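Local coordinates for choline kinase (Streptococcus pneumoniae, PDB 4R78), which probably catalyses the phosphorylation of choline as a choline kinase with a protein kinase-like fold, and holds adenosine monophosphate in this crystal, at residues E27-L32 / Y62-F67; E180-D185 / I260-I265; I164-Y169 / W274-E279; T124-I129 / E241-S246. One frame throughout, in Å; residues are numbered along the deposited sequence.

Contact 1 (E27-L32 / Y62-F67); sequences EKISSL and YIVKFF. With AMP (adenosine monophosphate), chain C.
I29 sends CG1 anti to its carbonyl carbon (chi1 -75°) and stretches on to CD1, which meets V64 tip to tip. V64 answers with CG2, also anti to its own carbonyl carbon, and CD1 of I29 lies 3.8 Å from CG2 of V64. The contact packs helix 20-30 on strand 61-66, the middle strand of the five-stranded antiparallel sheet in the N-terminal lobe of this protein kinase-like fold. Y62 stands two residues before V64 on the same side of the strand. Its ring receives CD1 of L32 over one face, 4.1 Å above the plane and offset toward the rim. CG2 of I29 comes obliquely to the same ring, 4.3 Å from CD2 of Y62. The contact between the segments is apolar and mostly buried. Next to it, K28 is tied to D100 by a salt bridge, and Y97 meets the Y62 ring edge-to-face. I63 points away from the helix and lines the nucleotide pocket. One strand therefore carries the helix on one side and the adenine on the other. The closest approach to the nucleotide is CG1 of I63, 3.6 Å from C5 of AMP.

Contact 2 (E180-D185 / I260-I265); sequences EKRLAD and IAIYKI
L183 reaches from helix 179-186 toward I262 and Y263 on helix 257-280. Its CB points at the other helix, and CG lies anti to the carbonyl carbon (chi1 -75°), beside the backbone N. CG then sits 3.9 Å from CG2 of I262. The two methyls divide the work beyond it. CD1 touches both neighbours, 3.8 Å from CG2 of I262 and 3.8 Å from CE1 of Y263. CD2 goes to the phenol end and lies 3.7 Å from OH of Y263. The leucine thus crosses the outer end of the tyrosine at a slant, and CD1 approaches the ring obliquely. L183 and I262 lie side by side, pointing opposite ways, and the branch CG2 of I262 carries most of their touch. The longer arm of I262 ends at R182, where its CD1 is 3.9 Å from CG. R182 gives only its aliphatic part here. Its chain bends at chi2 (58°). NE forms a salt bridge with OE2 of E258, and NH1 another with D185, 3.5 Å from its OD2. The apolar centre is buried, with this charged group at its border. Y303 of helix 288-303 also packs on R182 and I262. The axes of the two short segments come within 11.2 Å at 149°, a roughly antiparallel helix pair in the mainly helical C-terminal lobe of the kinase-like fold.

Contact 3 (I164-Y169 / W274-E279); sequences IPYANY and WTVYKE
Y166 and V276 overlap flank to flank, each reaching toward the other's base, the phenol end passing the valine branch. The pair joins the loop between helices 149-159 and 169-177 to helix 257-280, in the helical C-terminal lobe of the protein kinase-like fold. CG2 of V276 is the centre of the contact. It approaches the Y166 ring obliquely and lies 3.6 Å from CE2 of Y166. It is placed there by the valine torsion (chi1 -180°), which leaves CG2 anti to the carbonyl carbon. P165 comes from another direction, the CG corner of its ring turned to the valine, with CG of P165 3.8 Å from CG2 of V276. T275 is crossed by Y166 at about a right angle and takes a smaller share. The exposed proline and the buried tyrosine thus share one methyl of the helix.

The polar end of Y166 is held by the helix itself, since its hydroxyl is hydrogen-bonded to the backbone O of S272. Y293 of helix 288-303 stacks on the Y166 ring. T275 turns its own hydroxyl back to the O of W271. The nearest approach of the two segments is OH of Y166 to CG2 of V276, at 3.4 Å.

Contact 4 (T124-I129 / E241-S246); sequences TKFDKI and EETFLS
F126 and F244 form a T-shaped pair where the start of helix 126-137 meets helix 238-248. Along the first segment, K125 holds the N-cap position, and its backbone O accepts from the N of both K128 and I129, at 3.0 Å and 2.9 Å. These two bonds shape the first turn of the helix.

F126 follows and is the main contributor of this segment. Its CB points toward the second helix, and its ring offers a face. CD1 of F244 stands over the centre of that face, 3.6 Å above the plane. The ring planes are at 88° and the centroids 5.0 Å apart. CG of F244 anti to the backbone N (chi1 -168°) carries the ring over F126, and chi2 (91°) sets the turn that brings CD1 down on the face. CB of F244 also makes an off-centre CH-pi contact with the F126 ring, 4.2 Å from the centroid. At the edge of the F126 ring sits CG2 of T243. I129, one turn on from F126, crosses F244 at about a right angle. Its CG2 lies 3.8 Å from CE1 of F244, near the plane of that ring. F244 is thus met along its edge by both F126 and I129. F236 also packs against both phenylalanines.

The contact is wholly apolar. The slightly positive C-H edge of F244 faces the electron-rich face of F126, an electrostatic match that probably favours the perpendicular setting, in addition to the burial of both rings.

From the N terminus, contact 1 comes first and closes a loop of 29 residues, tying helix 20-30 to strand 61-66 in the N-terminal sheet. It closes before the others open. Contact 4 opens at 124-129 and closes at 241-246, joining helices 126-137 and 238-248. Contact 3 opens inside that loop at 164-169 and closes beyond it at 274-279, so they cross; it ties the loop before helix 169-177 to helix 257-280. Contact 2 joins helix 179-186 to the same helix, nests inside contact 3 and crosses contact 4. These three lie in the helical C-terminal lobe. Contacts 2 and 4 touch through a salt bridge between NZ of K264 and OE2 of E241, 2.7 Å apart.

Contact 1 (E27-L32 / Y62-F67)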
# COMPACT_ATOMS: atom_id res chain seq x y z
N GLU A 27 1.81 -24.06 -8.27
CA GLU A 27 3.13 -24.36 -8.83
C GLU A 27 4.28 -23.72 -8.05
O GLU A 27 5.29 -24.38 -7.78
CB GLU A 27 3.20 -23.94 -10.31
CG GLU A 27 2.32 -24.75 -11.24
CD GLU A 27 2.32 -24.23 -12.68
OE1 GLU A 27 3.26 -23.49 -13.06
OE2 GLU A 27 1.39 -24.57 -13.43
N LYS A 28 4.13 -22.45 -7.70
CA LYS A 28 5.18 -21.71 -6.99
C LYS A 28 5.41 -22.25 -5.58
O LYS A 28 6.55 -22.30 -5.10
CB LYS A 28 4.85 -20.21 -6.92
CG LYS A 28 4.61 -19.54 -8.27
CD LYS A 28 5.87 -19.38 -9.11
CE LYS A 28 5.53 -18.80 -10.47
NZ LYS A 28 6.73 -18.34 -11.22
N ILE A 29 4.33 -22.67 -4.92
CA ILE A 29 4.40 -23.20 -3.56
C ILE A 29 4.99 -24.60 -3.50
O ILE A 29 5.59 -24.99 -2.50
CB ILE A 29 3.02 -23.13 -2.86
CG1 ILE A 29 2.73 -21.68 -2.45
CG2 ILE A 29 2.95 -24.05 -1.63
CD1 ILE A 29 1.34 -21.44 -1.98
N SER A 30 4.83 -25.35 -4.59
CA SER A 30 5.41 -26.70 -4.70
C SER A 30 6.91 -26.72 -4.42
O SER A 30 7.44 -27.72 -3.92
CB SER A 30 5.11 -27.30 -6.08
OG SER A 30 3.72 -27.57 -6.23
N SER A 31 7.59 -25.61 -4.72
CA SER A 31 9.03 -25.47 -4.46
C SER A 31 9.37 -25.33 -2.97
O SER A 31 10.53 -25.50 -2.58
CB SER A 31 9.59 -24.27 -5.24
OG SER A 31 9.14 -23.04 -4.68
N LEU A 32 8.37 -25.02 -2.15
CA LEU A 32 8.56 -24.88 -0.71
C LEU A 32 8.30 -26.18 0.05
O LEU A 32 8.50 -26.24 1.27
CB LEU A 32 7.64 -23.78 -0.15
CG LEU A 32 7.90 -22.32 -0.55
CD1 LEU A 32 6.72 -21.46 -0.15
CD2 LEU A 32 9.19 -21.79 0.05
N TYR A 62 -0.12 -21.04 4.09
CA TYR A 62 0.59 -19.84 3.63
C TYR A 62 -0.39 -18.77 3.17
O TYR A 62 -1.40 -19.08 2.53
CB TYR A 62 1.51 -20.17 2.46
CG TYR A 62 2.63 -21.15 2.74
CD1 TYR A 62 3.82 -20.73 3.33
CD2 TYR A 62 2.50 -22.49 2.38
CE1 TYR A 62 4.86 -21.62 3.58
CE2 TYR A 62 3.53 -23.40 2.62
CZ TYR A 62 4.70 -22.95 3.22
OH TYR A 62 5.73 -23.84 3.46
N ILE A 63 -0.07 -17.52 3.48
CA ILE A 63 -0.77 -16.37 2.94
C ILE A 63 -0.05 -15.95 1.65
O ILE A 63 1.16 -15.77 1.64
CB ILE A 63 -0.80 -15.20 3.97
CG1 ILE A 63 -1.76 -15.53 5.13
CG2 ILE A 63 -1.15 -13.87 3.30
CD1 ILE A 63 -3.24 -15.63 4.75
N VAL A 64 -0.82 -15.82 0.58
CA VAL A 64 -0.26 -15.51 -0.74
C VAL A 64 -0.81 -14.18 -1.26
O VAL A 64 -2.03 -13.95 -1.23
CB VAL A 64 -0.53 -16.65 -1.76
CG1 VAL A 64 0.10 -16.33 -3.10
CG2 VAL A 64 -0.01 -17.98 -1.23
N LYS A 65 0.08 -13.30 -1.70
CA LYS A 65 -0.34 -12.12 -2.43
C LYS A 65 0.19 -12.16 -3.86
O LYS A 65 1.40 -12.09 -4.10
CB LYS A 65 0.08 -10.83 -1.73
CG LYS A 65 -0.64 -9.61 -2.29
CD LYS A 65 -0.33 -8.34 -1.51
CE LYS A 65 -1.18 -7.19 -2.04
NZ LYS A 65 -0.93 -5.91 -1.30
N PHE A 66 -0.73 -12.32 -4.80
CA PHE A 66 -0.42 -12.31 -6.22
C PHE A 66 -0.62 -10.86 -6.69
O PHE A 66 -1.74 -10.44 -6.99
CB PHE A 66 -1.39 -13.25 -6.95
CG PHE A 66 -0.92 -13.69 -8.32
CD1 PHE A 66 -0.42 -12.78 -9.25
CD2 PHE A 66 -1.03 -15.03 -8.69
CE1 PHE A 66 -0.01 -13.20 -10.52
CE2 PHE A 66 -0.63 -15.46 -9.96
CZ PHE A 66 -0.11 -14.54 -10.87
N PHE A 67 0.47 -10.10 -6.73
CA PHE A 67 0.41 -8.67 -7.00
C PHE A 67 0.91 -8.31 -8.40
O PHE A 67 0.78 -7.16 -8.84
CB PHE A 67 1.23 -7.89 -5.96
CG PHE A 67 2.70 -8.22 -5.99
CD1 PHE A 67 3.23 -9.18 -5.14
CD2 PHE A 67 3.55 -7.58 -6.89
CE1 PHE A 67 4.58 -9.50 -5.17
CE2 PHE A 67 4.90 -7.89 -6.93
CZ PHE A 67 5.42 -8.85 -6.08
P AMP C . -4.80 -6.57 2.35
O1P AMP C . -4.42 -5.65 1.21
O2P AMP C . -6.27 -6.90 2.43
O3P AMP C . -4.17 -6.20 3.67
O5' AMP C . -4.11 -7.98 1.99
C5' AMP C . -3.63 -8.84 3.02
C4' AMP C . -4.79 -9.30 3.89
O4' AMP C . -4.66 -10.70 4.16
C3' AMP C . -4.81 -8.59 5.23
O3' AMP C . -5.82 -7.58 5.26
C2' AMP C . -5.06 -9.68 6.25
O2' AMP C . -6.45 -9.74 6.58
C1' AMP C . -4.69 -10.98 5.56
N9 AMP C . -3.35 -11.44 6.03
C8 AMP C . -2.16 -11.00 5.58
N7 AMP C . -1.13 -11.62 6.20
C5 AMP C . -1.66 -12.50 7.07
C6 AMP C . -1.12 -13.48 8.04
N6 AMP C . 0.21 -13.64 8.19
N1 AMP C . -2.01 -14.20 8.76
C2 AMP C . -3.34 -14.04 8.62
N3 AMP C . -3.90 -13.17 7.75
C4 AMP C . -3.12 -12.38 6.96

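Contact 2 (E180-D185 / I260-I265)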
# COMPACT_ATOMS: atom_id res chain seq x y z
N GLU A 180 3.15 20.16 -7.84
CA GLU A 180 4.57 19.79 -7.91
C GLU A 180 5.48 20.97 -7.54
O GLU A 180 6.43 20.80 -6.77
CB GLU A 180 4.94 19.24 -9.29
CG GLU A 180 6.35 18.65 -9.37
CD GLU A 180 6.61 17.83 -10.63
OE1 GLU A 180 5.84 17.93 -11.61
OE2 GLU A 180 7.61 17.09 -10.64
N LYS A 181 5.15 22.15 -8.07
CA LYS A 181 5.90 23.38 -7.78
C LYS A 181 5.85 23.75 -6.30
O LYS A 181 6.86 24.16 -5.72
CB LYS A 181 5.40 24.54 -8.65
CG LYS A 181 5.99 25.92 -8.34
CD LYS A 181 7.48 26.00 -8.64
CE LYS A 181 8.05 27.36 -8.27
NZ LYS A 181 9.51 27.42 -8.53
N ARG A 182 4.67 23.61 -5.68
CA ARG A 182 4.52 23.91 -4.26
C ARG A 182 5.36 22.95 -3.43
O ARG A 182 6.06 23.39 -2.52
CB ARG A 182 3.05 23.87 -3.83
CG ARG A 182 2.81 24.22 -2.36
CD ARG A 182 3.35 25.60 -1.99
NE ARG A 182 3.05 25.96 -0.60
CZ ARG A 182 3.55 27.02 0.04
NH1 ARG A 182 4.39 27.84 -0.58
NH2 ARG A 182 3.21 27.24 1.30
N LEU A 183 5.31 21.66 -3.75
CA LEU A 183 6.12 20.67 -3.04
C LEU A 183 7.62 20.96 -3.15
O LEU A 183 8.35 20.80 -2.18
CB LEU A 183 5.79 19.25 -3.48
CG LEU A 183 4.48 18.64 -2.97
CD1 LEU A 183 4.18 17.34 -3.69
CD2 LEU A 183 4.48 18.43 -1.45
N ALA A 184 8.06 21.40 -4.33
CA ALA A 184 9.46 21.78 -4.53
C ALA A 184 9.87 22.99 -3.68
O ALA A 184 10.97 23.02 -3.13
CB ALA A 184 9.74 22.05 -6.01
N ASP A 185 8.96 23.96 -3.57
CA ASP A 185 9.20 25.15 -2.74
C ASP A 185 9.30 24.79 -1.25
O ASP A 185 10.21 25.26 -0.56
CB ASP A 185 8.11 26.19 -2.97
CG ASP A 185 8.42 27.55 -2.32
OD1 ASP A 185 9.60 27.81 -1.98
OD2 ASP A 185 7.49 28.36 -2.17
N ILE A 260 0.75 17.05 4.13
CA ILE A 260 -0.29 16.05 4.32
C ILE A 260 -1.49 16.35 3.42
O ILE A 260 -1.99 15.45 2.74
CB ILE A 260 -0.70 15.94 5.81
CG1 ILE A 260 0.45 15.36 6.63
CG2 ILE A 260 -1.96 15.08 5.98
CD1 ILE A 260 0.27 15.48 8.13
N ALA A 261 -1.94 17.60 3.40
CA ALA A 261 -3.09 17.99 2.59
C ALA A 261 -2.83 17.74 1.10
O ALA A 261 -3.70 17.24 0.39
CB ALA A 261 -3.44 19.46 2.84
N ILE A 262 -1.63 18.09 0.65
CA ILE A 262 -1.23 17.89 -0.75
C ILE A 262 -1.18 16.41 -1.12
O ILE A 262 -1.69 16.00 -2.16
CB ILE A 262 0.10 18.61 -1.07
CG1 ILE A 262 -0.11 20.13 -1.02
CG2 ILE A 262 0.64 18.18 -2.44
CD1 ILE A 262 1.17 20.97 -1.01
N TYR A 263 -0.57 15.60 -0.26
CA TYR A 263 -0.44 14.17 -0.54
C TYR A 263 -1.77 13.43 -0.54
O TYR A 263 -1.93 12.46 -1.28
CB TYR A 263 0.60 13.50 0.37
CG TYR A 263 2.02 13.91 0.04
CD1 TYR A 263 2.49 13.86 -1.28
CD2 TYR A 263 2.90 14.34 1.03
CE1 TYR A 263 3.79 14.24 -1.60
CE2 TYR A 263 4.20 14.73 0.72
CZ TYR A 263 4.64 14.67 -0.59
OH TYR A 263 5.92 15.04 -0.91
N LYS A 264 -2.74 13.90 0.25
CA LYS A 264 -4.10 13.35 0.20
C LYS A 264 -4.68 13.50 -1.21
O LYS A 264 -5.27 12.56 -1.74
CB LYS A 264 -5.01 14.03 1.23
CG LYS A 264 -4.79 13.61 2.68
CD LYS A 264 -5.77 14.34 3.58
CE LYS A 264 -5.65 13.91 5.03
NZ LYS A 264 -6.45 14.82 5.91
N ILE A 265 -4.50 14.67 -1.81
CA ILE A 265 -4.99 14.92 -3.17
C ILE A 265 -4.29 14.03 -4.19
O ILE A 265 -4.93 13.46 -5.08
CB ILE A 265 -4.84 16.42 -3.56
CG1 ILE A 265 -5.73 17.30 -2.68
CG2 ILE A 265 -5.19 16.63 -5.04
CD1 ILE A 265 -5.33 18.76 -2.67

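Contact 3 (I164-Y169 / W274-E279)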
# COMPACT_ATOMS: atom_id res chain seq x y z
N ILE A 164 -10.23 8.60 -20.43
CA ILE A 164 -10.36 8.74 -18.98
C ILE A 164 -11.84 8.95 -18.60
O ILE A 164 -12.47 9.89 -19.11
CB ILE A 164 -9.45 9.87 -18.41
CG1 ILE A 164 -7.96 9.53 -18.62
CG2 ILE A 164 -9.75 10.14 -16.94
CD1 ILE A 164 -7.48 8.25 -17.91
N PRO A 165 -12.39 8.07 -17.74
CA PRO A 165 -13.84 8.10 -17.49
C PRO A 165 -14.28 9.17 -16.49
O PRO A 165 -15.48 9.39 -16.31
CB PRO A 165 -14.11 6.70 -16.92
CG PRO A 165 -12.84 6.34 -16.23
CD PRO A 165 -11.74 6.93 -17.06
N TYR A 166 -13.32 9.83 -15.85
CA TYR A 166 -13.63 10.81 -14.81
C TYR A 166 -13.93 12.17 -15.41
O TYR A 166 -13.34 12.57 -16.42
CB TYR A 166 -12.48 10.89 -13.79
CG TYR A 166 -12.20 9.58 -13.09
CD1 TYR A 166 -13.23 8.84 -12.52
CD2 TYR A 166 -10.90 9.09 -12.99
CE1 TYR A 166 -12.98 7.64 -11.88
CE2 TYR A 166 -10.64 7.88 -12.35
CZ TYR A 166 -11.69 7.16 -11.79
OH TYR A 166 -11.46 5.97 -11.14
N ALA A 167 -14.85 12.89 -14.77
CA ALA A 167 -15.34 14.17 -15.27
C ALA A 167 -14.33 15.30 -15.15
O ALA A 167 -13.62 15.42 -14.14
CB ALA A 167 -16.62 14.54 -14.54
N ASN A 168 -14.27 16.14 -16.18
CA ASN A 168 -13.46 17.36 -16.16
C ASN A 168 -11.98 17.07 -15.96
O ASN A 168 -11.28 17.82 -15.26
CB ASN A 168 -13.99 18.32 -15.08
CG ASN A 168 -13.54 19.75 -15.29
OD1 ASN A 168 -13.37 20.21 -16.42
ND2 ASN A 168 -13.35 20.47 -14.18
N TYR A 169 -11.49 16.00 -16.58
CA TYR A 169 -10.15 15.50 -16.29
C TYR A 169 -9.00 16.48 -16.57
O TYR A 169 -8.09 16.59 -15.76
CB TYR A 169 -9.89 14.14 -16.95
CG TYR A 169 -8.60 13.49 -16.47
CD1 TYR A 169 -8.45 13.09 -15.14
CD2 TYR A 169 -7.54 13.29 -17.34
CE1 TYR A 169 -7.27 12.50 -14.69
CE2 TYR A 169 -6.35 12.69 -16.91
CZ TYR A 169 -6.23 12.30 -15.58
OH TYR A 169 -5.06 11.72 -15.13
N TRP A 274 -5.45 3.98 -10.70
CA TRP A 274 -5.27 2.56 -10.38
C TRP A 274 -6.58 1.78 -10.55
O TRP A 274 -6.58 0.67 -11.11
CB TRP A 274 -4.73 2.44 -8.95
CG TRP A 274 -4.60 1.04 -8.39
CD1 TRP A 274 -3.50 0.23 -8.46
CD2 TRP A 274 -5.59 0.31 -7.66
NE1 TRP A 274 -3.75 -0.96 -7.82
CE2 TRP A 274 -5.02 -0.94 -7.32
CE3 TRP A 274 -6.90 0.59 -7.26
CZ2 TRP A 274 -5.73 -1.91 -6.60
CZ3 TRP A 274 -7.61 -0.37 -6.55
CH2 TRP A 274 -7.02 -1.61 -6.22
N THR A 275 -7.68 2.36 -10.09
CA THR A 275 -9.00 1.72 -10.17
C THR A 275 -9.39 1.45 -11.62
O THR A 275 -9.81 0.33 -11.95
CB THR A 275 -10.09 2.58 -9.48
OG1 THR A 275 -9.74 2.75 -8.10
CG2 THR A 275 -11.45 1.89 -9.56
N VAL A 276 -9.25 2.46 -12.47
CA VAL A 276 -9.58 2.32 -13.89
C VAL A 276 -8.80 1.17 -14.52
O VAL A 276 -9.37 0.32 -15.20
CB VAL A 276 -9.35 3.63 -14.68
CG1 VAL A 276 -9.72 3.45 -16.15
CG2 VAL A 276 -10.18 4.74 -14.08
N TYR A 277 -7.49 1.14 -14.25
CA TYR A 277 -6.63 0.10 -14.80
C TYR A 277 -7.03 -1.30 -14.31
O TYR A 277 -7.09 -2.25 -15.11
CB TYR A 277 -5.17 0.40 -14.48
CG TYR A 277 -4.18 -0.60 -15.05
CD1 TYR A 277 -4.24 -0.99 -16.39
CD2 TYR A 277 -3.18 -1.14 -14.25
CE1 TYR A 277 -3.33 -1.91 -16.91
CE2 TYR A 277 -2.26 -2.05 -14.76
CZ TYR A 277 -2.34 -2.43 -16.09
OH TYR A 277 -1.44 -3.34 -16.60
N LYS A 278 -7.29 -1.43 -13.01
CA LYS A 278 -7.71 -2.71 -12.46
C LYS A 278 -9.03 -3.19 -13.05
O LYS A 278 -9.22 -4.39 -13.29
CB LYS A 278 -7.79 -2.64 -10.93
CG LYS A 278 -6.43 -2.66 -10.23
CD LYS A 278 -5.80 -4.05 -10.31
CE LYS A 278 -4.58 -4.18 -9.43
NZ LYS A 278 -4.02 -5.56 -9.54
N GLU A 279 -9.94 -2.25 -13.30
CA GLU A 279 -11.23 -2.62 -13.89
C GLU A 279 -11.09 -3.03 -15.35
O GLU A 279 -11.82 -3.91 -15.81
CB GLU A 279 -12.26 -1.51 -13.69
CG GLU A 279 -12.66 -1.32 -12.23
CD GLU A 279 -13.85 -0.41 -12.04
OE1 GLU A 279 -13.99 0.56 -12.81
OE2 GLU A 279 -14.66 -0.67 -11.12

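Contact 4 (T124-I129 / E241-S246)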
# COMPACT_ATOMS: atom_id res chain seq x y z
N THR A 124 -8.03 3.04 18.14
CA THR A 124 -7.78 2.67 19.53
C THR A 124 -6.31 2.33 19.81
O THR A 124 -5.94 2.07 20.96
CB THR A 124 -8.65 1.46 19.98
OG1 THR A 124 -8.26 0.28 19.27
CG2 THR A 124 -10.14 1.74 19.75
N LYS A 125 -5.48 2.36 18.77
CA LYS A 125 -4.11 1.83 18.88
C LYS A 125 -3.00 2.79 18.46
O LYS A 125 -1.94 2.36 17.98
CB LYS A 125 -4.00 0.52 18.10
CG LYS A 125 -4.84 -0.61 18.69
CD LYS A 125 -4.94 -1.78 17.74
CE LYS A 125 -5.97 -2.80 18.22
NZ LYS A 125 -5.56 -3.51 19.46
N PHE A 126 -3.23 4.08 18.66
CA PHE A 126 -2.22 5.11 18.38
C PHE A 126 -0.95 4.88 19.19
O PHE A 126 0.15 5.17 18.72
CB PHE A 126 -2.77 6.51 18.69
CG PHE A 126 -3.75 7.04 17.67
CD1 PHE A 126 -4.29 6.22 16.68
CD2 PHE A 126 -4.15 8.38 17.72
CE1 PHE A 126 -5.21 6.73 15.75
CE2 PHE A 126 -5.07 8.89 16.80
CZ PHE A 126 -5.59 8.06 15.82
N ASP A 127 -1.11 4.34 20.40
CA ASP A 127 0.02 4.05 21.28
C ASP A 127 1.01 3.06 20.66
O ASP A 127 2.20 3.07 20.99
CB ASP A 127 -0.44 3.58 22.67
CG ASP A 127 -1.18 2.24 22.63
OD1 ASP A 127 -1.87 1.95 21.64
OD2 ASP A 127 -1.06 1.48 23.62
N LYS A 128 0.51 2.22 19.75
CA LYS A 128 1.34 1.26 19.02
C LYS A 128 1.69 1.76 17.62
O LYS A 128 2.81 1.55 17.14
CB LYS A 128 0.63 -0.09 18.88
CG LYS A 128 0.46 -0.88 20.16
CD LYS A 128 -0.18 -2.22 19.86
CE LYS A 128 -0.31 -3.09 21.10
NZ LYS A 128 -0.90 -4.42 20.77
N ILE A 129 0.74 2.41 16.95
CA ILE A 129 0.91 2.74 15.53
C ILE A 129 1.83 3.94 15.30
O ILE A 129 2.60 3.95 14.34
CB ILE A 129 -0.44 2.86 14.79
CG1 ILE A 129 -1.13 1.49 14.79
CG2 ILE A 129 -0.25 3.34 13.35
CD1 ILE A 129 -2.62 1.54 14.64
N GLU A 241 -6.39 13.22 13.76
CA GLU A 241 -5.17 13.69 13.10
C GLU A 241 -4.24 14.42 14.07
O GLU A 241 -3.06 14.10 14.15
CB GLU A 241 -5.49 14.57 11.89
CG GLU A 241 -6.14 13.81 10.75
CD GLU A 241 -6.19 14.58 9.45
OE1 GLU A 241 -5.81 15.78 9.42
OE2 GLU A 241 -6.61 13.99 8.44
N GLU A 242 -4.79 15.37 14.82
CA GLU A 242 -3.99 16.15 15.77
C GLU A 242 -3.38 15.29 16.87
O GLU A 242 -2.20 15.45 17.21
CB GLU A 242 -4.82 17.30 16.36
CG GLU A 242 -5.13 18.40 15.35
CD GLU A 242 -3.88 18.93 14.66
OE1 GLU A 242 -3.08 19.63 15.32
OE2 GLU A 242 -3.70 18.64 13.45
N THR A 243 -4.17 14.37 17.40
CA THR A 243 -3.70 13.47 18.45
C THR A 243 -2.61 12.54 17.91
O THR A 243 -1.58 12.36 18.55
CB THR A 243 -4.87 12.66 19.07
OG1 THR A 243 -5.82 13.57 19.63
CG2 THR A 243 -4.38 11.73 20.17
N PHE A 244 -2.83 11.97 16.72
CA PHE A 244 -1.82 11.10 16.13
C PHE A 244 -0.52 11.85 15.86
O PHE A 244 0.56 11.34 16.16
CB PHE A 244 -2.31 10.42 14.86
CG PHE A 244 -1.40 9.32 14.40
CD1 PHE A 244 -1.60 8.00 14.82
CD2 PHE A 244 -0.30 9.59 13.58
CE1 PHE A 244 -0.74 6.98 14.43
CE2 PHE A 244 0.57 8.57 13.19
CZ PHE A 244 0.35 7.27 13.60
N LEU A 245 -0.62 13.05 15.29
CA LEU A 245 0.56 13.85 15.01
C LEU A 245 1.34 14.19 16.28
O LEU A 245 2.56 14.17 16.28
CB LEU A 245 0.19 15.12 14.23
CG LEU A 245 -0.34 14.91 12.80
CD1 LEU A 245 -0.85 16.22 12.21
CD2 LEU A 245 0.72 14.28 11.90
N SER A 246 0.62 14.49 17.36
CA SER A 246 1.27 14.75 18.64
C SER A 246 2.13 13.57 19.11
O SER A 246 3.25 13.76 19.57
CB SER A 246 0.25 15.13 19.71
OG SER A 246 0.91 15.50 20.91